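Local coordinates for magnesium and cobalt efflux protein (Bordetella parapertussis, PDB 3JTF) that probably takes part in magnesium and cobalt transport, and binds AMP through its CBS domain pair, at the interface of chains A and B. Sequence-based numbering; all coordinates share one arbitrary frame. Chains: chain A/B, Magnesium and cobalt efflux protein.

The interface of chains A and B. Residues chain A 30, 33-34, 57, 60-61, 64; chain B 61-62, 64-65.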
ATOM      1  N   LEU A  30      -2.937 -17.105  -4.098  1.00 19.81           N
ATOM      2  CA  LEU A  30      -4.034 -16.261  -3.706  1.00 20.31           C
ATOM      3  C   LEU A  30      -4.258 -16.297  -2.221  1.00 21.88           C
ATOM      4  O   LEU A  30      -4.421 -15.245  -1.605  1.00 22.18           O
ATOM      5  CB  LEU A  30      -5.313 -16.663  -4.424  1.00 20.05           C
ATOM      6  CG  LEU A  30      -5.337 -16.378  -5.919  1.00 18.90           C
ATOM      7  CD1 LEU A  30      -6.694 -16.752  -6.401  1.00 18.34           C
ATOM      8  CD2 LEU A  30      -5.009 -14.917  -6.281  1.00 18.78           C
ATOM      9  N   ILE A  33      -1.493 -14.157  -0.507  1.00 30.83           N
ATOM     10  CA  ILE A  33      -1.691 -12.738  -0.767  1.00 31.48           C
ATOM     11  C   ILE A  33      -2.891 -12.136   0.011  1.00 32.73           C
ATOM     12  O   ILE A  33      -2.824 -10.999   0.490  1.00 32.78           O
ATOM     13  CB  ILE A  33      -1.822 -12.472  -2.263  1.00 31.34           C
ATOM     14  CG1 ILE A  33      -0.448 -12.640  -2.932  1.00 30.82           C
ATOM     15  CG2 ILE A  33      -2.360 -11.073  -2.535  1.00 30.55           C
ATOM     16  CD1 ILE A  33      -0.534 -13.152  -4.329  1.00 31.90           C
ATOM     17  N   ILE A  34      -3.977 -12.892   0.146  1.00 33.54           N
ATOM     18  CA  ILE A  34      -5.197 -12.349   0.743  1.00 34.37           C
ATOM     19  C   ILE A  34      -5.104 -12.245   2.268  1.00 35.77           C
ATOM     20  O   ILE A  34      -5.603 -11.280   2.873  1.00 35.59           O
ATOM     21  CB  ILE A  34      -6.432 -13.195   0.347  1.00 34.11           C
ATOM     22  CG1 ILE A  34      -6.853 -12.830  -1.077  1.00 33.97           C
ATOM     23  CG2 ILE A  34      -7.586 -12.949   1.311  1.00 34.28           C
ATOM     24  CD1 ILE A  34      -7.847 -13.761  -1.710  1.00 34.49           C
ATOM     25  N   ALA A  57       0.246  -6.827  -5.263  1.00 19.49           N
ATOM     26  CA  ALA A  57      -0.960  -7.614  -5.125  1.00 19.47           C
ATOM     27  C   ALA A  57      -2.032  -7.194  -6.120  1.00 19.05           C
ATOM     28  O   ALA A  57      -2.698  -8.036  -6.745  1.00 19.57           O
ATOM     29  CB  ALA A  57      -1.503  -7.519  -3.707  1.00 19.84           C
ATOM     30  N   LEU A  60      -2.425  -8.700  -9.669  1.00 17.88           N
ATOM     31  CA  LEU A  60      -3.079  -9.979  -9.856  1.00 18.61           C
ATOM     32  C   LEU A  60      -4.532  -9.811 -10.304  1.00 18.40           C
ATOM     33  O   LEU A  60      -5.113 -10.743 -10.853  1.00 16.90           O
ATOM     34  CB  LEU A  60      -3.028 -10.824  -8.578  1.00 19.16           C
ATOM     35  CG  LEU A  60      -1.781 -11.683  -8.357  1.00 23.50           C
ATOM     36  CD1 LEU A  60      -1.705 -12.179  -6.949  1.00 25.77           C
ATOM     37  CD2 LEU A  60      -1.759 -12.860  -9.320  1.00 28.62           C
ATOM     38  N   LEU A  61      -5.121  -8.629 -10.077  1.00 18.21           N
ATOM     39  CA  LEU A  61      -6.485  -8.373 -10.552  1.00 18.54           C
ATOM     40  C   LEU A  61      -6.582  -8.579 -12.068  1.00 20.31           C
ATOM     41  O   LEU A  61      -7.638  -8.939 -12.581  1.00 19.55           O
ATOM     42  CB  LEU A  61      -6.947  -6.967 -10.187  1.00 17.67           C
ATOM     43  CG  LEU A  61      -7.184  -6.729  -8.694  1.00 18.24           C
ATOM     44  CD1 LEU A  61      -7.775  -5.336  -8.451  1.00 18.70           C
ATOM     45  CD2 LEU A  61      -8.121  -7.779  -8.149  1.00 16.02           C
HETATM   46  N   MSE A  64      -8.207 -11.924 -13.456  1.00 27.25           N
HETATM   47  CA  MSE A  64      -9.654 -12.038 -13.646  1.00 27.18           C
HETATM   48  C   MSE A  64     -10.164 -11.489 -14.988  1.00 26.15           C
HETATM   49  O   MSE A  64     -11.304 -11.745 -15.378  1.00 26.70           O
HETATM   50  CB  MSE A  64     -10.386 -11.391 -12.465  1.00 27.79           C
HETATM   51  CG  MSE A  64     -10.259 -12.204 -11.185  1.00 28.99           C
HETATM   52 SE   MSE A  64     -10.288 -11.105  -9.601  1.00 36.21          SE
HETATM   53  CE  MSE A  64     -12.100 -10.483  -9.693  1.00 28.82           C
TER
ATOM     54  N   LEU B  61      -9.555 -10.086  -5.205  1.00 16.74           N
ATOM     55  CA  LEU B  61      -9.041 -11.424  -5.521  1.00 16.00           C
ATOM     56  C   LEU B  61      -9.900 -12.535  -4.921  1.00 16.09           C
ATOM     57  O   LEU B  61      -9.816 -13.668  -5.351  1.00 17.17           O
ATOM     58  CB  LEU B  61      -7.605 -11.599  -5.043  1.00 15.78           C
ATOM     59  CG  LEU B  61      -6.622 -10.736  -5.823  1.00 16.63           C
ATOM     60  CD1 LEU B  61      -5.259 -10.693  -5.021  1.00 17.42           C
ATOM     61  CD2 LEU B  61      -6.464 -11.241  -7.255  1.00 17.47           C
ATOM     62  N   ARG B  62     -10.707 -12.205  -3.926  1.00 16.14           N
ATOM     63  CA  ARG B  62     -11.652 -13.171  -3.366  1.00 16.87           C
ATOM     64  C   ARG B  62     -12.718 -13.656  -4.346  1.00 16.29           C
ATOM     65  O   ARG B  62     -13.377 -14.647  -4.087  1.00 14.99           O
ATOM     66  CB  ARG B  62     -12.305 -12.575  -2.147  1.00 16.77           C
ATOM     67  CG  ARG B  62     -11.349 -12.348  -1.009  1.00 18.14           C
ATOM     68  CD  ARG B  62     -12.043 -11.548   0.065  1.00 22.00           C
ATOM     69  NE  ARG B  62     -11.161 -11.094   1.135  1.00 27.20           N
ATOM     70  CZ  ARG B  62     -10.848 -11.779   2.233  1.00 31.00           C
ATOM     71  NH1 ARG B  62     -11.319 -12.995   2.428  1.00 31.78           N
ATOM     72  NH2 ARG B  62     -10.050 -11.230   3.147  1.00 34.38           N
HETATM   73  N   MSE B  64     -12.039 -15.128  -6.847  1.00 15.12           N
HETATM   74  CA  MSE B  64     -11.574 -16.466  -7.170  1.00 16.36           C
HETATM   75  C   MSE B  64     -11.636 -17.463  -6.009  1.00 14.97           C
HETATM   76  O   MSE B  64     -11.208 -18.601  -6.169  1.00 13.98           O
HETATM   77  CB  MSE B  64     -10.172 -16.348  -7.765  1.00 16.84           C
HETATM   78  CG  MSE B  64     -10.216 -15.414  -9.052  1.00 20.71           C
HETATM   79 SE   MSE B  64      -8.547 -15.552  -9.936  0.80 32.57          SE
HETATM   80  CE  MSE B  64      -7.819 -14.037  -8.889  1.00 26.16           C
ATOM     81  N   LEU B  65     -12.131 -17.026  -4.853  1.00 14.73           N
ATOM     82  CA  LEU B  65     -12.236 -17.895  -3.646  1.00 16.20           C
ATOM     83  C   LEU B  65     -13.649 -18.065  -3.113  1.00 17.13           C
ATOM     84  O   LEU B  65     -13.898 -18.911  -2.251  1.00 17.27           O
ATOM     85  CB  LEU B  65     -11.353 -17.372  -2.519  1.00 15.98           C
ATOM     86  CG  LEU B  65      -9.862 -17.301  -2.826  1.00 18.06           C
ATOM     87  CD1 LEU B  65      -9.150 -16.577  -1.672  1.00 21.44           C
ATOM     88  CD2 LEU B  65      -9.238 -18.669  -3.074  1.00 19.17           C
TER
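With CG anti to its own carbonyl carbon (chi1 -68°), B:Leu61 swings its forked tip into the apolar groove between A:Leu30, A:Ile33, A:Ile34 and A:Leu60, while A:Ile34, its CG2 anti to the backbone N, places that methyl against the guanidinium of B:Arg62. Both copies are CBS domain pairs of the CorC family, related by a two-fold axis so that each interaction recurs with the chains exchanged, although the structure alone does not show that this dimer forms in the full-length protein. The patch illustrates how CBS modules commonly associate through helices: helix 26-35 and the 3-10 segment 57-64 of chain A receive segment 57-64 of chain B. B:Leu61 works like a knob with two prongs. Its CD1 branch points at CG2 of A:Ile33, 3.8 Å away. The CD2 branch rests on CB of A:Leu60 at 3.7 Å and also meets CD2 of its symmetry mate A:Leu61. Much of this side chain is hidden, with 101 Å² taken up by chain A. At one flank A:Ile34 CG2 sits over the centre of the flat B:Arg62 guanidinium, 3.5 Å above its plane, so the flat group offers a face to the hydrocarbon, the two side chains meeting at a slant. On the opposite flank the two residues at position 64, selenomethionine in this crystal, meet beside A:Leu30. CE of B:Met64 lies 3.8 Å from CG of A:Met64. A:Leu30 lies across B:Met64 at about a right angle, its CD1 being 3.8 Å from CB.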